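Side-chain contacts in aminotransferase (Bacillus subtilis, PDB 6L1O), which is a pyridoxal-phosphate-dependent class I aminotransferase encoded in the operon for biosynthesis of the dipeptide antibiotic bacilysin: residues T306-K311 and E379-I384; N332-S337 and S341-E346. One frame throughout, in Å; residues are numbered along the deposited sequence.

Contact 1 (T306-K311 and E379-I384); sequences TALCEK and EFVTRI
Leu308 makes the first touch, laying its side chain obliquely across that of Val381. Its CG stands anti to the backbone N (chi1 -165°), which carries the isobutyl end over to helix 374-385. There the CD2 methyl is the leucine's nearest atom, 3.9 Å from CG2 of Val381, while Leu308 CG lies 4.1 Å from the other valine branch, CG1. One leucine therefore meets both methyls of the valine, a purely apolar fit between two branched ends.

Next along the helix, Cys309 brings its sulfur to the same valine: SG is 3.8 Å from Val381 CG2. CG2 is thus the shared methyl, with Leu308 CD2 and Cys309 SG both against it. The two helices draw together here, Cys309 CA and Val381 CA being 6.4 Å apart. What is joined is helix 289-313, close to its C-terminal end, and helix 374-385, the last helix of the chain, both within the class I/II aminotransferase fold and away from the cofactor pocket. Helix 289-313 widens to a pi-type turn at 309-311, and farther along it Glu312 and Leu313 also reach Val381.

The other side chains of 379-384 have little or no contact with 306-311; Ile384 packs on Leu313, farther along the same helix. Phe380 packs on Val350 and Leu37, with Ile384 CD1 lying 3.2 Å above one face of its ring, toward the rim. Glu379 and Arg383, one turn apart, form a salt bridge: Arg383 NE reaches Glu379 OE2 at 2.9 Å, nearly straight at 170° and in the guanidinium plane, and meets the oxygen's anti lone pair.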
# COMPACT_ATOMS: atom_id res chain seq x y z
N THR B 306 11.30 33.14 13.38
CA THR B 306 12.59 33.66 12.88
C THR B 306 12.92 35.03 13.57
O THR B 306 14.09 35.36 13.88
CB THR B 306 12.62 33.80 11.36
OG1 THR B 306 11.52 34.56 10.90
CG2 THR B 306 12.59 32.39 10.68
N ALA B 307 11.89 35.81 13.85
CA ALA B 307 12.11 37.10 14.56
C ALA B 307 12.58 36.85 15.97
O ALA B 307 13.44 37.56 16.48
CB ALA B 307 10.84 37.94 14.52
N LEU B 308 12.05 35.80 16.60
CA LEU B 308 12.35 35.48 17.98
C LEU B 308 13.77 34.87 18.11
O LEU B 308 14.53 35.23 19.05
CB LEU B 308 11.36 34.51 18.53
CG LEU B 308 11.28 34.32 20.02
CD1 LEU B 308 10.86 35.63 20.69
CD2 LEU B 308 10.29 33.19 20.35
N CYS B 309 14.12 33.99 17.17
CA CYS B 309 15.48 33.45 17.09
C CYS B 309 16.52 34.57 16.94
O CYS B 309 17.53 34.54 17.63
CB CYS B 309 15.63 32.43 15.97
SG CYS B 309 14.84 30.86 16.40
N GLU B 310 16.26 35.53 16.06
CA GLU B 310 17.19 36.62 15.82
C GLU B 310 17.36 37.50 17.09
O GLU B 310 18.50 37.69 17.54
CB GLU B 310 16.78 37.47 14.64
CG GLU B 310 17.85 38.52 14.29
CD GLU B 310 17.83 38.97 12.84
OE1 GLU B 310 16.77 38.86 12.18
OE2 GLU B 310 18.88 39.45 12.34
N LYS B 311 16.24 37.96 17.67
CA LYS B 311 16.25 38.80 18.84
C LYS B 311 16.83 38.13 20.05
O LYS B 311 17.65 38.76 20.75
CB LYS B 311 14.83 39.32 19.21
N GLU B 379 9.06 28.22 23.61
CA GLU B 379 9.79 27.42 24.59
C GLU B 379 11.10 26.82 23.99
O GLU B 379 12.13 26.79 24.64
CB GLU B 379 8.87 26.33 25.14
CG GLU B 379 9.46 25.40 26.20
CD GLU B 379 9.89 26.07 27.48
OE1 GLU B 379 9.45 27.22 27.77
OE2 GLU B 379 10.70 25.42 28.21
N PHE B 380 11.06 26.44 22.71
CA PHE B 380 12.27 26.04 21.96
C PHE B 380 13.35 27.14 22.06
O PHE B 380 14.49 26.89 22.50
CB PHE B 380 11.87 25.79 20.48
CG PHE B 380 13.02 25.43 19.59
CD1 PHE B 380 13.40 24.09 19.43
CD2 PHE B 380 13.70 26.41 18.89
CE1 PHE B 380 14.45 23.75 18.59
CE2 PHE B 380 14.75 26.08 18.04
CZ PHE B 380 15.12 24.76 17.89
N VAL B 381 12.95 28.38 21.79
CA VAL B 381 13.90 29.48 21.86
C VAL B 381 14.36 29.75 23.30
O VAL B 381 15.56 29.94 23.55
CB VAL B 381 13.34 30.75 21.24
CG1 VAL B 381 14.26 31.93 21.52
CG2 VAL B 381 13.16 30.56 19.75
N THR B 382 13.42 29.73 24.24
CA THR B 382 13.74 29.91 25.67
C THR B 382 14.78 28.93 26.18
O THR B 382 15.71 29.30 26.92
CB THR B 382 12.49 29.81 26.54
OG1 THR B 382 11.64 30.90 26.23
CG2 THR B 382 12.84 29.85 28.07
N ARG B 383 14.66 27.68 25.77
CA ARG B 383 15.58 26.64 26.21
C ARG B 383 16.97 26.79 25.60
O ARG B 383 17.97 26.60 26.29
CB ARG B 383 15.03 25.26 25.92
CG ARG B 383 13.76 24.93 26.69
CD ARG B 383 13.32 23.57 26.31
NE ARG B 383 12.10 23.17 26.97
CZ ARG B 383 11.63 21.94 26.96
NH1 ARG B 383 12.28 20.98 26.28
NH2 ARG B 383 10.49 21.69 27.57
N ILE B 384 17.02 27.16 24.33
CA ILE B 384 18.27 27.29 23.63
C ILE B 384 19.04 28.51 24.12
O ILE B 384 20.28 28.52 24.13
CB ILE B 384 18.04 27.34 22.11
CG1 ILE B 384 17.55 25.98 21.62
CG2 ILE B 384 19.31 27.75 21.36
CD1 ILE B 384 17.42 25.89 20.08

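Contact 2 (N332-S337 and S341-E346); sequences NTFETS and SDYLLE
With chi1 at -69°, Phe334 holds its CG anti to its own carbonyl carbon, while Tyr343, at -172°, swings its CG anti to the backbone N; these torsions bring the two rings together as a T-shaped (edge-to-face) pair. The edge belongs to Phe334 and the face to Tyr343, with centroids 5.4 Å apart and planes at 69°. Phe334 lies in the loop that leads from strand 325-329 into helix 337-348, so the pair ties this loop down onto the helix it starts. Phe334 CZ sits 3.8 Å above the tyrosine face, displaced toward its rim, and CE1 comes within 3.7 Å of Tyr343 CB. Phe340 adds a second edge-to-face partner for Phe334, and His347 stacks with Tyr343.

Thr336 is the N-cap, its OG1 making a weak bond to the backbone N of Gln339. Ser337 turns its CB away from 341-346, and its OG bonds to Glu356 OE2. Its backbone carbonyl separately accepts the first-turn helical bond: Ser341 N donates to Ser337 O at 2.8 Å.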
# COMPACT_ATOMS: atom_id res chain seq x y z
N ASN B 332 29.32 28.12 13.66
CA ASN B 332 30.60 27.64 13.07
C ASN B 332 31.56 27.00 14.07
O ASN B 332 32.59 26.48 13.69
CB ASN B 332 31.28 28.72 12.24
CG ASN B 332 31.21 30.05 12.89
OD1 ASN B 332 31.64 30.22 14.04
ND2 ASN B 332 30.63 31.02 12.19
N THR B 333 31.18 27.00 15.35
CA THR B 333 31.91 26.27 16.37
C THR B 333 31.59 24.78 16.38
O THR B 333 32.22 23.99 17.10
CB THR B 333 31.65 26.89 17.77
OG1 THR B 333 30.27 26.78 18.14
CG2 THR B 333 32.08 28.35 17.78
N PHE B 334 30.58 24.38 15.59
CA PHE B 334 30.24 22.98 15.39
C PHE B 334 30.69 22.60 13.99
O PHE B 334 30.52 23.37 13.01
CB PHE B 334 28.71 22.74 15.53
CG PHE B 334 28.20 22.92 16.92
CD1 PHE B 334 28.00 21.85 17.73
CD2 PHE B 334 27.95 24.19 17.41
CE1 PHE B 334 27.55 22.01 19.02
CE2 PHE B 334 27.50 24.37 18.71
CZ PHE B 334 27.30 23.27 19.52
N GLU B 335 31.24 21.41 13.86
CA GLU B 335 31.71 20.95 12.55
C GLU B 335 30.59 20.36 11.65
O GLU B 335 30.57 20.63 10.45
CB GLU B 335 32.83 19.93 12.73
CG GLU B 335 34.16 20.57 13.18
CD GLU B 335 34.84 21.38 12.07
OE1 GLU B 335 34.33 21.44 10.91
OE2 GLU B 335 35.91 21.97 12.36
N THR B 336 29.69 19.57 12.23
CA THR B 336 28.59 18.99 11.48
C THR B 336 27.23 19.16 12.13
O THR B 336 27.14 19.41 13.30
CB THR B 336 28.75 17.49 11.24
OG1 THR B 336 28.52 16.80 12.47
CG2 THR B 336 30.12 17.16 10.62
N SER B 337 26.19 18.92 11.33
CA SER B 337 24.82 19.09 11.77
C SER B 337 24.43 18.08 12.80
O SER B 337 23.67 18.41 13.71
CB SER B 337 23.88 19.06 10.55
OG SER B 337 23.94 17.78 9.90
N SER B 341 22.77 19.10 16.31
CA SER B 341 21.44 18.56 16.68
C SER B 341 21.54 17.69 17.91
O SER B 341 20.71 17.72 18.79
CB SER B 341 20.73 17.87 15.53
OG SER B 341 21.41 16.71 15.04
N ASP B 342 22.60 16.93 18.03
CA ASP B 342 22.83 16.14 19.26
C ASP B 342 23.06 17.03 20.51
O ASP B 342 22.54 16.74 21.60
CB ASP B 342 24.01 15.18 19.09
CG ASP B 342 23.62 13.89 18.34
OD1 ASP B 342 22.43 13.53 18.27
OD2 ASP B 342 24.54 13.19 17.83
N TYR B 343 23.81 18.12 20.34
CA TYR B 343 24.06 19.08 21.41
C TYR B 343 22.76 19.78 21.88
O TYR B 343 22.56 19.98 23.10
CB TYR B 343 25.08 20.10 20.98
CG TYR B 343 25.54 21.02 22.10
CD1 TYR B 343 26.70 20.74 22.85
CD2 TYR B 343 24.83 22.20 22.41
CE1 TYR B 343 27.12 21.58 23.88
CE2 TYR B 343 25.24 23.03 23.45
CZ TYR B 343 26.38 22.72 24.18
OH TYR B 343 26.75 23.58 25.20
N LEU B 344 21.87 20.08 20.93
CA LEU B 344 20.60 20.74 21.27
C LEU B 344 19.66 19.79 21.93
O LEU B 344 18.91 20.20 22.82
CB LEU B 344 19.92 21.34 20.04
CG LEU B 344 20.51 22.53 19.35
CD1 LEU B 344 19.58 22.97 18.24
CD2 LEU B 344 20.88 23.67 20.27
N LEU B 345 19.68 18.50 21.51
CA LEU B 345 18.89 17.49 22.13
C LEU B 345 19.36 17.21 23.58
O LEU B 345 18.57 17.17 24.49
CB LEU B 345 18.91 16.20 21.31
CG LEU B 345 18.15 15.00 21.89
CD1 LEU B 345 16.71 15.36 22.27
CD2 LEU B 345 18.20 13.82 20.94
N GLU B 346 20.67 17.07 23.78
CA GLU B 346 21.19 16.74 25.08
C GLU B 346 21.05 17.89 26.09
O GLU B 346 20.68 17.69 27.26
CB GLU B 346 22.64 16.31 24.92
CG GLU B 346 23.28 15.70 26.15
CD GLU B 346 24.61 15.02 25.82
OE1 GLU B 346 24.61 14.01 25.07
OE2 GLU B 346 25.65 15.50 26.31

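Contacts 1 and 2 are both largely buried, away from the cofactor site, and sit on the same side of the chain's centre, with their own centres about 16 Å apart. Along the sequence contact 2 is nested inside the loop that contact 1 closes. Contact 1 brings together two helices distant in sequence through aliphatic and sulfur packing alone, whereas contact 2 joins a helix to its own preceding loop by an aromatic pair and a backbone bond; each has one partly exposed member, Leu308 and Tyr343 respectively. The two meet where Ile384 CD1 packs against Leu344 CD1 at 4.1 Å, linking helix 374-385 to helix 337-348; Phe380 and Leu344 also share Val350 as a neighbour.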